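Local atomic coordinates of cytosine-specific methyltransferase (Escherichia coli O157:H7 EDL933, PDB entry 3G7U), a protein that probably methylates cytosine at carbon 5 in DNA, using S-adenosyl-L-methionine as methyl donor and leaving 5-methylcytosine. Residues Ser10-Leu15 with Gln34-Thr39; Glu213-Ile218 with Asp240-Ala245; Ala324-Leu327 with Pro331-Phe334; Phe334-Thr339 with Arg345-Ser350. All coordinates share one frame; numbering follows the deposited sequence. Where two conformers were deposited one is given.

Along the chain, contact 1 closes before contact 2 opens, and contacts 3 and 4 follow, sharing F334. Contact 1 lies beside the large mixed sheet, joining the loop after strand 4-8 to helix 34-43; contact 2 lies about 19 Å from it, centre to centre. Between them, contacts 3 and 4 involve helices 321-328 and 340-348 and the loop joining them, with centres about 9 Å apart. The centres of contacts 4 and 1 are about 8 Å apart, and Q346 NE2 reaches T39 OG1. R335 forms a salt bridge to D240 of contact 2 and, in the conformer given, to E213. These two helices and their loop tie the Rossmann-like part to the smaller region around contact 2.

Contact 1: Ser10-Leu15 with Gln34-Thr39; sequences SGVGGL and QHAINT
The carbonyl oxygen of G11, which lies against the helix across the contact, takes a hydrogen bond of 3.0 Å from S10 OG, the donor lying somewhat out of the carbonyl plane. This bond stays within the loop and stiffens it where it runs past the helix; no hydrogen bond crosses to 34-39, and the two segments meet by packing, with G11 O lying 3.7 Å from A36 O. A36 CB sits 4.0 Å from G11 CA, and A36 O approaches V12 CA at 3.8 Å. Further along, V12 and T39 lie side by side and point the same way, with V12 CG1 against T39 CG2 at 3.7 Å. With OG1 beside the backbone N (chi1 -64°), T39 turns its methyl against the valine and its hydroxyl to Q346. V12 CG1 also grazes A36 CB at 4.4 Å. The loop itself is a type II' turn from S10 to G13. G11 occupies its second position with a phi of 52°, and G13 is the N-cap of helix 14-22. E31, after the second strand, accepts from G11 N. A glycine-rich turn between the first strand and first helix, flanked by the helix after the second strand, marks the first conserved motif of C5 cytosine methyltransferases, which in relatives borders the S-adenosylmethionine pocket of the Rossmann-like fold.

Contact 2: Glu213-Ile218 with Asp240-Ala245; sequences ESWRTI and DTESIA
W215 and S243 are the closest backbone pair, yet their CA atoms stand 9.5 Å apart, so the indole of W215 has to span the gap between its extended segment and the first turn of helix 241-248. Its far end does the touching. CH2 meets S243 OG at 3.7 Å, with the hydroxyl at the ring edge, while CZ2 lies 3.6 Å from E242 OE2. That carboxylate comes in obliquely, its plane turned 33° from the ring. A water accepts from W215 NE1 at 2.9 Å and donates only weakly to E242 OE2, whose stronger partner is K246; the same lysine makes a cation-pi contact with the indole. In the conformer given, E213 CG rests over one ring face, near its rim. S243 is held in place by D240, the N-cap residue: OD2 accepts from S243 OG at 2.8 Å, through its anti lone pair, and from S243 N at 3.0 Å, from above the carboxylate plane. R335 adds a salt bridge to the same oxygen. Here an N-capped helix packs beside the small antiparallel pair of strands 216-217 and 251-252, in a region consistent with the target-recognition part of a C5 methyltransferase.

Contact 3: Ala324-Leu327 with Pro331-Phe334; sequences AARL and PDWF
R326 and D332 join the end of helix 321-328 to the turn that follows it, inside a stretch whose sequence corresponds to motif IX of the C5 cytosine methyltransferases. The tight part is this one ion pair. The arginine presents its side, NE and NH1, to the two carboxylate oxygens, and the planes of the two groups lie only 23° apart. NE meets D332 OD1 at 2.9 Å in a nearly straight bond lying in the guanidinium plane. The arginine CG is anti to its carbonyl carbon (chi1 -71°), and the chain runs on extended to NE, which carries the charge from the helix to the turn. The grip is buried and has further partners: R326 NH2 donates to the carbonyl oxygens of A196 and Y198, and D332 OD2 takes a second bond, from W231 NE1. Such a setting probably keeps both groups charged. Elsewhere the two segments stand apart, the looser side of the contact: A325 CB comes no closer than 5.6 Å to P331 O, and packs on F336 and I347 instead. The turn from P331 to F334 is type I, closed by F334 N to P331 O at 3.1 Å, and P331 CG lies over one face of the W333 ring. The shortest bond across the contact runs from R326 NH1 to D332 OD2, 2.7 Å, bent to 147° at the hydrogen, on the oxygen's syn lone pair.

Contact 4: Phe334-Thr339 with Arg345-Ser350; sequences FRFHVT and RQIGNS
H337 and Q346 make the one hydrogen bond across this contact: the backbone N of H337 donates to Q346 OE1 at 3.1 Å, almost straight at 176°. The same oxygen lies at the edge of the F336 ring, in its plane, and 3.7 Å from F336 CB. I347 takes one face of that ring. Its CG1 sits 3.9 Å from the centroid and 24° off the normal, a CH-pi contact displaced toward the rim, and its nearest ring atom is F336 CE1 at 3.5 Å. On the opposite face lies F334 CD2, so the phenyl is sandwiched between a neighbour on its own loop and the helix. The Q346 chain, with CG anti to the carbonyl carbon (chi1 -65°) and extended beyond it, leads the amide up to the loop. One shell out, Q346 NE2 donates to T39 OG1 on helix 34-43, while the helix backbone is tied down by S350 OG, bonded to Q346 O at 2.8 Å. The loop is braced by H337 ND1, which accepts from T339 N at 3.2 Å and also pairs with T339 OG1; that hydroxyl caps helix 340-348 at H342 N. The sequence QIGNS matches motif X of this enzyme family. With its oxygen on a backbone N-H and its nitrogen on a hydroxyl, the buried amide is fixed in rotation and joins the loop to helix 34-43 without needing a charge.

Contact 1: Ser10-Leu15 with Gln34-Thr39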
# COMPACT_ATOMS: atom_id res chain seq x y z
N SER A 10 7.16 6.83 0.37
CA SER A 10 6.92 5.41 0.45
C SER A 10 5.84 5.00 1.46
O SER A 10 5.26 3.89 1.35
CB SER A 10 8.23 4.71 0.88
OG SER A 10 8.60 5.08 2.23
N GLY A 11 5.59 5.87 2.45
CA GLY A 11 4.80 5.46 3.63
C GLY A 11 5.39 4.20 4.22
O GLY A 11 6.63 4.00 4.20
N VAL A 12 4.52 3.28 4.68
CA VAL A 12 5.05 2.06 5.35
C VAL A 12 5.48 0.97 4.41
O VAL A 12 6.17 0.04 4.83
CB VAL A 12 3.99 1.40 6.31
CG1 VAL A 12 3.66 2.36 7.40
CG2 VAL A 12 2.73 0.98 5.54
N GLY A 13 5.12 1.11 3.13
CA GLY A 13 5.66 0.23 2.10
C GLY A 13 4.68 -0.70 1.41
O GLY A 13 5.05 -1.80 1.00
N GLY A 14 3.42 -0.28 1.28
CA GLY A 14 2.48 -1.03 0.42
C GLY A 14 3.01 -1.20 -1.02
O GLY A 14 3.04 -2.31 -1.55
N LEU A 15 3.43 -0.10 -1.65
CA LEU A 15 3.92 -0.15 -3.03
C LEU A 15 5.27 -0.84 -3.05
O LEU A 15 5.57 -1.58 -3.98
CB LEU A 15 4.03 1.28 -3.58
CG LEU A 15 4.30 1.41 -5.06
CD1 LEU A 15 3.01 0.97 -5.85
CD2 LEU A 15 4.61 2.88 -5.35
N GLN A 34 8.07 10.21 10.40
CA GLN A 34 8.92 9.37 11.19
C GLN A 34 8.30 8.02 11.51
O GLN A 34 8.95 7.01 11.40
CB GLN A 34 9.29 10.08 12.50
CG GLN A 34 10.18 9.26 13.41
CD GLN A 34 10.21 9.84 14.81
OE1 GLN A 34 10.78 10.91 15.03
NE2 GLN A 34 9.58 9.16 15.76
N HIS A 35 7.01 7.99 11.86
CA HIS A 35 6.39 6.71 12.14
C HIS A 35 6.29 5.79 10.91
O HIS A 35 6.52 4.58 11.01
CB HIS A 35 4.99 6.92 12.73
CG HIS A 35 5.01 7.63 14.03
ND1 HIS A 35 5.51 7.06 15.18
CD2 HIS A 35 4.65 8.89 14.37
CE1 HIS A 35 5.42 7.92 16.18
NE2 HIS A 35 4.90 9.04 15.71
N ALA A 36 5.89 6.37 9.79
CA ALA A 36 5.77 5.64 8.53
C ALA A 36 7.12 5.10 8.12
O ALA A 36 7.24 3.91 7.83
CB ALA A 36 5.20 6.53 7.46
N ILE A 37 8.16 5.94 8.14
CA ILE A 37 9.45 5.42 7.70
C ILE A 37 10.09 4.44 8.68
O ILE A 37 10.78 3.50 8.26
CB ILE A 37 10.48 6.53 7.33
CG1 ILE A 37 11.52 5.96 6.35
CG2 ILE A 37 11.13 7.16 8.58
CD1 ILE A 37 12.49 6.98 5.86
N ASN A 38 9.85 4.60 9.99
CA ASN A 38 10.32 3.60 10.92
C ASN A 38 9.63 2.28 10.64
O ASN A 38 10.26 1.23 10.69
CB ASN A 38 10.04 4.06 12.37
CG ASN A 38 11.02 5.11 12.82
OD1 ASN A 38 12.04 5.35 12.17
ND2 ASN A 38 10.72 5.76 13.95
N THR A 39 8.35 2.34 10.34
CA THR A 39 7.66 1.08 10.01
C THR A 39 8.17 0.44 8.71
O THR A 39 8.30 -0.79 8.59
CB THR A 39 6.13 1.24 10.01
OG1 THR A 39 5.73 1.56 11.35
CG2 THR A 39 5.45 -0.06 9.55

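Contact 2: Glu213-Ile218 with Asp240-Ala245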
# COMPACT_ATOMS: atom_id res chain seq x y z
N GLU A 213 2.22 -4.79 21.98
CA GLU A 213 1.79 -5.56 20.83
C GLU A 213 0.76 -6.55 21.30
O GLU A 213 0.80 -7.00 22.44
CB GLU A 213 2.98 -6.31 20.23
CG GLU A 213 3.16 -6.11 18.73
CD GLU A 213 4.25 -5.09 18.37
OE1 GLU A 213 4.98 -4.61 19.28
OE2 GLU A 213 4.41 -4.80 17.17
N SER A 214 -0.19 -6.84 20.41
CA SER A 214 -1.30 -7.73 20.70
C SER A 214 -1.10 -9.01 19.90
O SER A 214 -1.86 -9.30 18.96
CB SER A 214 -2.61 -7.09 20.29
OG SER A 214 -3.71 -7.86 20.75
N TRP A 215 -0.07 -9.77 20.28
CA TRP A 215 0.27 -11.01 19.55
C TRP A 215 -0.79 -12.07 19.90
O TRP A 215 -1.05 -12.31 21.08
CB TRP A 215 1.63 -11.54 19.96
CG TRP A 215 2.83 -10.71 19.63
CD1 TRP A 215 3.58 -9.96 20.50
CD2 TRP A 215 3.46 -10.59 18.35
NE1 TRP A 215 4.63 -9.36 19.82
CE2 TRP A 215 4.58 -9.73 18.50
CE3 TRP A 215 3.18 -11.11 17.07
CZ2 TRP A 215 5.42 -9.38 17.44
CZ3 TRP A 215 4.03 -10.78 15.99
CH2 TRP A 215 5.13 -9.92 16.18
N ARG A 216 -1.35 -12.72 18.89
CA ARG A 216 -2.43 -13.68 19.09
C ARG A 216 -2.31 -14.85 18.13
O ARG A 216 -1.91 -14.67 16.98
CB ARG A 216 -3.79 -12.99 18.87
CG ARG A 216 -4.23 -12.03 19.97
CD ARG A 216 -4.28 -12.69 21.37
NE ARG A 216 -5.30 -13.76 21.39
CZ ARG A 216 -6.59 -13.57 21.42
NH1 ARG A 216 -7.10 -12.33 21.45
NH2 ARG A 216 -7.40 -14.62 21.45
N THR A 217 -2.72 -16.03 18.61
CA THR A 217 -2.79 -17.22 17.79
C THR A 217 -3.96 -17.19 16.83
O THR A 217 -5.09 -16.79 17.20
CB THR A 217 -2.89 -18.49 18.72
OG1 THR A 217 -1.70 -18.59 19.47
CG2 THR A 217 -3.11 -19.78 17.90
N ILE A 218 -3.67 -17.55 15.57
CA ILE A 218 -4.70 -17.67 14.55
C ILE A 218 -4.79 -19.10 14.00
O ILE A 218 -3.88 -19.92 14.21
CB ILE A 218 -4.42 -16.73 13.37
CG1 ILE A 218 -3.03 -17.02 12.78
CG2 ILE A 218 -4.49 -15.25 13.82
CD1 ILE A 218 -2.85 -16.56 11.35
N ASP A 240 10.23 -8.52 9.02
CA ASP A 240 10.68 -8.44 10.40
C ASP A 240 10.90 -9.88 10.91
O ASP A 240 10.01 -10.72 10.84
CB ASP A 240 9.62 -7.71 11.23
CG ASP A 240 9.92 -7.69 12.72
OD1 ASP A 240 10.95 -7.09 13.12
OD2 ASP A 240 9.11 -8.24 13.49
N THR A 241 12.10 -10.14 11.40
CA THR A 241 12.50 -11.48 11.88
C THR A 241 11.56 -12.07 12.94
O THR A 241 11.13 -13.23 12.82
CB THR A 241 13.97 -11.43 12.40
OG1 THR A 241 14.80 -11.12 11.30
CG2 THR A 241 14.41 -12.76 12.96
N GLU A 242 11.20 -11.27 13.94
CA GLU A 242 10.27 -11.73 14.97
C GLU A 242 8.87 -12.03 14.43
O GLU A 242 8.27 -13.06 14.80
CB GLU A 242 10.20 -10.73 16.14
CG GLU A 242 9.20 -11.13 17.22
CD GLU A 242 9.01 -10.09 18.33
OE1 GLU A 242 9.57 -8.97 18.21
OE2 GLU A 242 8.32 -10.39 19.33
N SER A 243 8.35 -11.17 13.54
CA SER A 243 7.05 -11.46 12.92
C SER A 243 7.04 -12.77 12.13
O SER A 243 6.06 -13.53 12.20
CB SER A 243 6.60 -10.31 12.03
OG SER A 243 6.57 -9.15 12.83
N ILE A 244 8.12 -13.01 11.40
CA ILE A 244 8.24 -14.22 10.59
C ILE A 244 8.32 -15.49 11.47
O ILE A 244 7.56 -16.45 11.24
CB ILE A 244 9.41 -14.13 9.59
CG1 ILE A 244 9.12 -13.06 8.53
CG2 ILE A 244 9.60 -15.45 8.84
CD1 ILE A 244 10.36 -12.64 7.76
N ALA A 245 9.17 -15.43 12.49
CA ALA A 245 9.29 -16.47 13.53
C ALA A 245 7.98 -16.75 14.24
O ALA A 245 7.58 -17.91 14.37
CB ALA A 245 10.35 -16.10 14.52
O HOH W 1 6.77 -8.01 21.26

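Contact 3: Ala324-Leu327 with Pro331-Phe334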
# COMPACT_ATOMS: atom_id res chain seq x y z
N ALA A 324 -8.08 -4.64 9.41
CA ALA A 324 -7.92 -3.64 8.38
C ALA A 324 -6.77 -3.97 7.42
O ALA A 324 -6.90 -3.79 6.18
CB ALA A 324 -7.71 -2.27 9.00
N ALA A 325 -5.66 -4.43 7.98
CA ALA A 325 -4.46 -4.83 7.19
C ALA A 325 -4.83 -5.93 6.24
O ALA A 325 -4.46 -5.90 5.05
CB ALA A 325 -3.33 -5.30 8.08
N ARG A 326 -5.59 -6.93 6.74
CA ARG A 326 -5.98 -8.01 5.85
C ARG A 326 -6.89 -7.49 4.74
O ARG A 326 -6.74 -7.86 3.57
CB ARG A 326 -6.70 -9.09 6.64
CG ARG A 326 -5.81 -9.88 7.56
CD ARG A 326 -6.39 -11.26 7.69
NE ARG A 326 -5.55 -12.22 8.44
CZ ARG A 326 -6.01 -13.40 8.86
NH1 ARG A 326 -5.25 -14.24 9.55
NH2 ARG A 326 -7.27 -13.72 8.58
N LEU A 327 -7.83 -6.65 5.10
CA LEU A 327 -8.75 -6.17 4.10
C LEU A 327 -8.05 -5.29 3.05
O LEU A 327 -8.52 -5.17 1.93
CB LEU A 327 -9.87 -5.39 4.80
CG LEU A 327 -10.71 -6.31 5.70
CD1 LEU A 327 -11.62 -5.41 6.57
CD2 LEU A 327 -11.61 -7.24 4.81
N PRO A 331 0.08 -8.79 4.06
CA PRO A 331 0.20 -10.11 4.66
C PRO A 331 0.24 -10.06 6.18
O PRO A 331 0.61 -9.04 6.77
CB PRO A 331 1.56 -10.59 4.15
CG PRO A 331 2.33 -9.36 3.80
CD PRO A 331 1.35 -8.29 3.49
N ASP A 332 -0.11 -11.17 6.83
CA ASP A 332 -0.07 -11.23 8.29
C ASP A 332 1.28 -11.01 8.92
O ASP A 332 1.33 -10.64 10.09
CB ASP A 332 -0.61 -12.57 8.80
CG ASP A 332 -2.10 -12.62 8.85
OD1 ASP A 332 -2.76 -11.59 8.63
OD2 ASP A 332 -2.64 -13.71 9.17
N TRP A 333 2.36 -11.25 8.17
CA TRP A 333 3.72 -11.05 8.69
C TRP A 333 4.23 -9.60 8.61
O TRP A 333 5.28 -9.29 9.15
CB TRP A 333 4.72 -12.03 8.01
CG TRP A 333 4.70 -12.02 6.49
CD1 TRP A 333 4.04 -12.89 5.69
CD2 TRP A 333 5.39 -11.09 5.60
NE1 TRP A 333 4.29 -12.60 4.36
CE2 TRP A 333 5.12 -11.51 4.27
CE3 TRP A 333 6.24 -9.99 5.81
CZ2 TRP A 333 5.62 -10.84 3.15
CZ3 TRP A 333 6.74 -9.32 4.70
CH2 TRP A 333 6.43 -9.74 3.38
N PHE A 334 3.45 -8.72 7.98
CA PHE A 334 3.81 -7.30 7.89
C PHE A 334 3.50 -6.67 9.25
O PHE A 334 2.43 -6.86 9.82
CB PHE A 334 3.02 -6.64 6.75
CG PHE A 334 3.61 -5.35 6.29
CD1 PHE A 334 4.51 -5.33 5.20
CD2 PHE A 334 3.33 -4.16 6.96
CE1 PHE A 334 5.10 -4.13 4.77
CE2 PHE A 334 3.92 -2.94 6.52
CZ PHE A 334 4.80 -2.96 5.43

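Contact 4: Phe334-Thr339 with Arg345-Ser350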
# COMPACT_ATOMS: atom_id res chain seq x y z
N PHE A 334 3.45 -8.72 7.98
CA PHE A 334 3.81 -7.30 7.89
C PHE A 334 3.50 -6.67 9.25
O PHE A 334 2.43 -6.86 9.82
CB PHE A 334 3.02 -6.64 6.75
CG PHE A 334 3.61 -5.35 6.29
CD1 PHE A 334 4.51 -5.33 5.20
CD2 PHE A 334 3.33 -4.16 6.96
CE1 PHE A 334 5.10 -4.13 4.77
CE2 PHE A 334 3.92 -2.94 6.52
CZ PHE A 334 4.80 -2.96 5.43
N ARG A 335 4.45 -5.90 9.78
CA ARG A 335 4.32 -5.39 11.14
C ARG A 335 4.07 -3.90 11.12
O ARG A 335 4.80 -3.16 10.47
CB ARG A 335 5.61 -5.65 11.90
CG ARG A 335 5.49 -5.39 13.40
CD ARG A 335 6.78 -5.83 14.11
NE ARG A 335 6.70 -5.58 15.54
CZ ARG A 335 7.42 -6.21 16.46
NH1 ARG A 335 8.27 -7.17 16.09
NH2 ARG A 335 7.27 -5.91 17.76
N PHE A 336 3.03 -3.45 11.81
CA PHE A 336 2.69 -2.01 11.81
C PHE A 336 3.05 -1.39 13.14
O PHE A 336 3.45 -2.10 14.07
CB PHE A 336 1.18 -1.81 11.56
CG PHE A 336 0.77 -2.25 10.20
CD1 PHE A 336 0.89 -1.39 9.13
CD2 PHE A 336 0.37 -3.57 9.97
CE1 PHE A 336 0.59 -1.81 7.83
CE2 PHE A 336 0.05 -4.02 8.66
CZ PHE A 336 0.14 -3.13 7.60
N HIS A 337 2.90 -0.07 13.25
CA HIS A 337 3.08 0.59 14.54
C HIS A 337 2.17 -0.03 15.59
O HIS A 337 1.04 -0.46 15.28
CB HIS A 337 2.77 2.08 14.40
CG HIS A 337 3.30 2.91 15.54
ND1 HIS A 337 2.56 3.15 16.69
CD2 HIS A 337 4.49 3.54 15.71
CE1 HIS A 337 3.27 3.89 17.52
NE2 HIS A 337 4.45 4.14 16.96
N VAL A 338 2.63 -0.02 16.84
CA VAL A 338 1.90 -0.65 17.95
C VAL A 338 0.52 -0.04 18.25
O VAL A 338 -0.41 -0.77 18.65
CB VAL A 338 2.74 -0.73 19.28
CG1 VAL A 338 3.85 -1.75 19.15
CG2 VAL A 338 3.31 0.64 19.68
N THR A 339 0.36 1.27 18.05
CA THR A 339 -0.89 1.92 18.43
C THR A 339 -1.89 1.79 17.31
O THR A 339 -1.49 1.77 16.14
CB THR A 339 -0.68 3.44 18.68
OG1 THR A 339 -0.21 4.04 17.47
CG2 THR A 339 0.35 3.70 19.80
N ARG A 345 -3.92 4.67 10.25
CA ARG A 345 -3.40 5.65 9.29
C ARG A 345 -2.39 5.00 8.34
O ARG A 345 -2.52 5.20 7.13
CB ARG A 345 -2.79 6.86 9.99
CG ARG A 345 -3.85 7.80 10.54
CD ARG A 345 -3.31 8.67 11.69
NE ARG A 345 -2.25 9.58 11.25
CZ ARG A 345 -2.46 10.80 10.76
NH1 ARG A 345 -3.70 11.28 10.64
NH2 ARG A 345 -1.42 11.55 10.38
N GLN A 346 -1.43 4.22 8.83
CA GLN A 346 -0.45 3.56 7.94
C GLN A 346 -1.12 2.67 6.89
O GLN A 346 -0.73 2.67 5.71
CB GLN A 346 0.55 2.74 8.75
CG GLN A 346 1.44 3.62 9.66
CD GLN A 346 2.40 2.83 10.51
OE1 GLN A 346 2.16 1.71 10.87
NE2 GLN A 346 3.53 3.42 10.81
N ILE A 347 -2.09 1.89 7.34
CA ILE A 347 -2.86 1.02 6.46
C ILE A 347 -3.69 1.79 5.42
O ILE A 347 -3.59 1.52 4.21
CB ILE A 347 -3.75 0.06 7.31
CG1 ILE A 347 -2.82 -0.86 8.08
CG2 ILE A 347 -4.61 -0.84 6.38
CD1 ILE A 347 -3.49 -1.52 9.32
N GLY A 348 -4.51 2.74 5.88
CA GLY A 348 -5.34 3.57 5.01
C GLY A 348 -4.58 4.35 3.95
O GLY A 348 -5.05 4.47 2.82
N ASN A 349 -3.40 4.86 4.30
CA ASN A 349 -2.51 5.58 3.38
C ASN A 349 -1.73 4.74 2.36
O ASN A 349 -0.91 5.28 1.60
CB ASN A 349 -1.46 6.35 4.20
CG ASN A 349 -2.04 7.58 4.90
OD1 ASN A 349 -3.09 8.08 4.50
ND2 ASN A 349 -1.36 8.05 5.95
N SER A 350 -1.94 3.43 2.36
CA SER A 350 -1.14 2.56 1.52
C SER A 350 -1.88 2.14 0.26
O SER A 350 -3.11 2.02 0.25
CB SER A 350 -0.74 1.29 2.29
OG SER A 350 0.17 1.63 3.32